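Local coordinates for Non-structural protein 9 (Avian infectious bronchitis virus, PDB 5C94), which forms a homodimer and binds RNA, probably as part of the coronavirus replication machinery, at residues F60-E63 and A64-I68; Y92-K95 and N96-S99. All coordinates share one frame; numbering follows the deposited sequence.

Interaction 1 of 2, residues F60-E63 and A64-I68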
# COMPACT_ATOMS: atom_id res chain seq x y z
N PHE A 60 10.76 18.38 7.35
CA PHE A 60 11.10 18.40 5.94
C PHE A 60 10.53 19.66 5.27
O PHE A 60 9.80 20.45 5.89
CB PHE A 60 10.59 17.14 5.25
CG PHE A 60 9.17 16.81 5.59
CD1 PHE A 60 8.11 17.51 5.00
CD2 PHE A 60 8.88 15.79 6.50
CE1 PHE A 60 6.79 17.21 5.32
CE2 PHE A 60 7.55 15.48 6.83
CZ PHE A 60 6.50 16.19 6.24
N LEU A 61 10.86 19.88 4.01
CA LEU A 61 10.29 20.98 3.26
C LEU A 61 8.97 20.59 2.65
O LEU A 61 8.82 19.48 2.26
CB LEU A 61 11.22 21.43 2.16
CG LEU A 61 12.54 22.07 2.53
CD1 LEU A 61 13.27 22.56 1.31
CD2 LEU A 61 12.38 23.18 3.53
N ASN A 62 8.04 21.51 2.58
CA ASN A 62 6.78 21.27 1.89
C ASN A 62 6.81 21.68 0.43
O ASN A 62 7.86 22.03 -0.09
CB ASN A 62 5.61 21.92 2.61
CG ASN A 62 5.65 23.42 2.57
OD1 ASN A 62 6.55 24.02 2.06
ND2 ASN A 62 4.65 24.01 3.14
N GLU A 63 5.65 21.60 -0.23
CA GLU A 63 5.54 22.03 -1.63
C GLU A 63 6.07 23.44 -1.86
O GLU A 63 6.82 23.69 -2.80
CB GLU A 63 4.08 21.93 -2.11
CG GLU A 63 3.54 20.50 -2.23
CD GLU A 63 4.04 19.77 -3.48
OE1 GLU A 63 4.75 20.38 -4.31
OE2 GLU A 63 3.73 18.58 -3.64
N ALA A 64 5.69 24.35 -0.97
CA ALA A 64 6.11 25.74 -1.06
C ALA A 64 7.56 25.96 -0.67
O ALA A 64 8.00 27.10 -0.53
CB ALA A 64 5.21 26.61 -0.19
N GLY A 65 8.31 24.88 -0.47
CA GLY A 65 9.72 24.98 -0.10
C GLY A 65 9.98 25.46 1.32
O GLY A 65 11.07 25.94 1.62
N ASN A 66 8.98 25.32 2.19
CA ASN A 66 9.09 25.77 3.57
C ASN A 66 9.38 24.63 4.56
O ASN A 66 8.94 23.50 4.35
CB ASN A 66 7.80 26.47 3.98
CG ASN A 66 7.54 27.72 3.16
OD1 ASN A 66 8.47 28.41 2.74
ND2 ASN A 66 6.26 27.99 2.91
N GLN A 67 10.11 24.94 5.65
CA GLN A 67 10.40 23.95 6.70
C GLN A 67 9.23 23.69 7.66
O GLN A 67 8.81 24.58 8.41
CB GLN A 67 11.62 24.39 7.53
CG GLN A 67 12.16 23.28 8.47
CD GLN A 67 13.00 22.23 7.72
OE1 GLN A 67 13.55 22.51 6.65
NE2 GLN A 67 13.08 21.02 8.27
N ILE A 68 8.71 22.47 7.65
CA ILE A 68 7.60 22.15 8.54
C ILE A 68 7.92 20.99 9.47
O ILE A 68 8.88 20.24 9.26
CB ILE A 68 6.32 21.82 7.77
CG1 ILE A 68 6.45 20.47 7.08
CG2 ILE A 68 5.98 22.92 6.76
CD1 ILE A 68 5.10 19.82 6.84
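Phe60 and Ile68 face each other as an antiparallel hydrogen-bonded pair, Leu61 and Gln67 follow as a non-hydrogen-bonded pair, and a type I turn from Asn62 to Gly65 closes the chain on itself. The bond from Ile68 N to Phe60 O measures 2.9 Å and is almost perfectly straight. Its return, Phe60 N to Ile68 O, is longer at 3.3 Å.

The Asn62 side chain adds a bond of its own at the turn. Its CG sits between the backbone N and the carbonyl carbon (chi1 68°), which turns OD1 toward the far end of the turn. There OD1 accepts the N-H of Asn66 at 2.8 Å, with the donor tilted 28° from the amide plane. The backbone N of Asn62 donates its N-H to Asn66 O at 2.8 Å, in the carbonyl plane. Asn62 O takes the turn bond from Gly65 N, which comes in from well above the carbonyl plane. Asn62 therefore meets Gly65 and Asn66 through three separate atoms. Gly65 takes the left-handed backbone conformation at the bulge, where glycine is readily accommodated.

Phe60 and Ile68 share one face of the hairpin. The CD1 methyl of Ile68 meets the ring obliquely, 3.5 Å from Phe60 CE1. The same ring also touches Val45 of strand 42-50. Leu61 and Gln67 lie on the other face, their side chains at about a right angle, with Leu61 CD2 3.4 Å from Gln67 OE1. Gln67 NE2 turns instead to Ser59 OG. Glu63 is poorly ordered, but its OE2 bonds to Ser43 N.

This is a beta hairpin closed by a type I turn with a G1 bulge at Gly65, joining strands 57-61 and 67-71 at the surface of the nsp9 barrel.

Interaction 2 of 2, residues Y92-K95 and N96-S99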
# COMPACT_ATOMS: atom_id res chain seq x y z
N TYR A 92 7.45 4.86 11.19
CA TYR A 92 6.53 5.77 11.83
C TYR A 92 5.65 6.41 10.79
O TYR A 92 6.15 7.10 9.90
CB TYR A 92 7.25 6.91 12.57
CG TYR A 92 8.34 6.57 13.56
CD1 TYR A 92 9.60 6.16 13.14
CD2 TYR A 92 8.11 6.73 14.91
CE1 TYR A 92 10.60 5.88 14.06
CE2 TYR A 92 9.07 6.47 15.84
CZ TYR A 92 10.31 6.05 15.42
OH TYR A 92 11.25 5.81 16.39
N PHE A 93 4.34 6.22 10.89
CA PHE A 93 3.45 6.98 10.04
C PHE A 93 3.25 8.33 10.67
O PHE A 93 3.35 8.50 11.88
CB PHE A 93 2.11 6.27 9.84
CG PHE A 93 2.21 5.02 9.03
CD1 PHE A 93 2.44 5.07 7.66
CD2 PHE A 93 2.09 3.77 9.65
CE1 PHE A 93 2.53 3.91 6.92
CE2 PHE A 93 2.18 2.61 8.91
CZ PHE A 93 2.41 2.67 7.54
N ILE A 94 2.97 9.29 9.82
CA ILE A 94 2.73 10.64 10.26
C ILE A 94 1.28 10.78 10.77
O ILE A 94 0.36 10.18 10.23
CB ILE A 94 3.06 11.57 9.09
CG1 ILE A 94 4.58 11.72 9.05
CG2 ILE A 94 2.32 12.90 9.19
CD1 ILE A 94 5.10 12.25 7.80
N LYS A 95 1.12 11.54 11.86
CA LYS A 95 -0.17 11.71 12.51
C LYS A 95 -1.24 12.02 11.48
O LYS A 95 -1.06 12.94 10.66
CB LYS A 95 -0.11 12.84 13.54
CG LYS A 95 -0.67 12.49 14.91
CD LYS A 95 0.33 11.62 15.68
CE LYS A 95 -0.02 11.48 17.15
NZ LYS A 95 0.88 10.50 17.84
N ASN A 96 -2.32 11.23 11.50
CA ASN A 96 -3.52 11.45 10.68
C ASN A 96 -3.37 11.13 9.20
O ASN A 96 -4.13 11.63 8.38
CB ASN A 96 -4.01 12.89 10.80
CG ASN A 96 -4.28 13.28 12.24
OD1 ASN A 96 -3.88 14.36 12.69
ND2 ASN A 96 -4.95 12.39 12.98
N THR A 97 -2.38 10.31 8.86
CA THR A 97 -2.21 9.90 7.49
C THR A 97 -3.43 9.06 7.10
O THR A 97 -3.94 8.30 7.92
CB THR A 97 -0.90 9.12 7.31
OG1 THR A 97 0.21 10.01 7.48
CG2 THR A 97 -0.82 8.51 5.91
N ARG A 98 -3.92 9.24 5.88
CA ARG A 98 -5.04 8.45 5.39
C ARG A 98 -4.68 6.96 5.35
O ARG A 98 -3.52 6.60 5.10
CB ARG A 98 -5.45 8.92 3.99
CG ARG A 98 -6.12 10.28 3.96
CD ARG A 98 -7.11 10.37 2.79
NE ARG A 98 -6.46 10.53 1.49
CZ ARG A 98 -6.86 9.96 0.36
NH1 ARG A 98 -7.91 9.14 0.34
NH2 ARG A 98 -6.20 10.19 -0.77
N SER A 99 -5.68 6.10 5.58
CA SER A 99 -5.46 4.66 5.65
C SER A 99 -4.90 4.08 4.35
O SER A 99 -4.03 3.20 4.37
CB SER A 99 -6.77 3.95 5.99
OG SER A 99 -7.18 4.25 7.31
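Ile94 and Thr97 meet in a local turn contact, where strand 85-93 gives way to the loop leading into helix 99-109. The turn is type II and runs from Ile94 to Thr97. Its closing bond goes from Thr97 N to Ile94 O at 3.1 Å, somewhat bent, with an N-H...O angle of 141°.

A second bond reinforces it. Thr97 OG1 donates to the same oxygen, Ile94 O, at 2.8 Å. The hydroxyl lies 35° out of the carbonyl plane, and both donors arrive from one face of that plane. Thr97 thus grips one carbonyl through backbone and side chain together. OG1 is beside the backbone N of its own residue and anti to the carbonyl carbon (chi1 -69°), a rotation that brings it above the plane of the Ile94 carbonyl. OG1 also lies 3.6 Å from Ile94 CB. Ala46 O is a second, weak acceptor, which can at most share the hydroxyl proton.

In the nsp9 fold this turn carries the chain from the barrel into its C-terminal helix, with Arg98 at the N-cap position. Asn96 fills the third place of the turn with a positive phi, as a type II turn requires. Lys95 sets off away from 96-99, though its CB still touches Asn96 N. Its NZ bonds to Leu72 O and makes a long, weak ion pair with Asp73.

The end of the Ile94 side chain also leads away from the turn, into a buried setting where it packs on Val45, Val70 and Leu72. Phe93 packs against Arg102, Val105 and Leu106 of the helix. Ser99 meets Ser99 of the second subunit, which places the start of the helix at the dimer contact.

In the fold
Interaction 1 comes first along the chain and closes before interaction 2 opens. Their centres lie 18 Å apart. Both reach the same antiparallel sheet, through strands 57-61 and 67-71 in one and strand 85-93 in the other. Strand 67-71 is outermost on one side in this chain. They meet where Phe60 CE2 lies 4.2 Å from Ile94 CD1. Val45 of strand 42-50 touches both of these side chains, so they share a patch of packing. Interaction 1 stays at the surface. Interaction 2 is partly buried and leads into helix 99-109. The hairpin and the strand-to-helix connection thus meet through Phe60 and Ile94, but only interaction 2 comes near the second subunit.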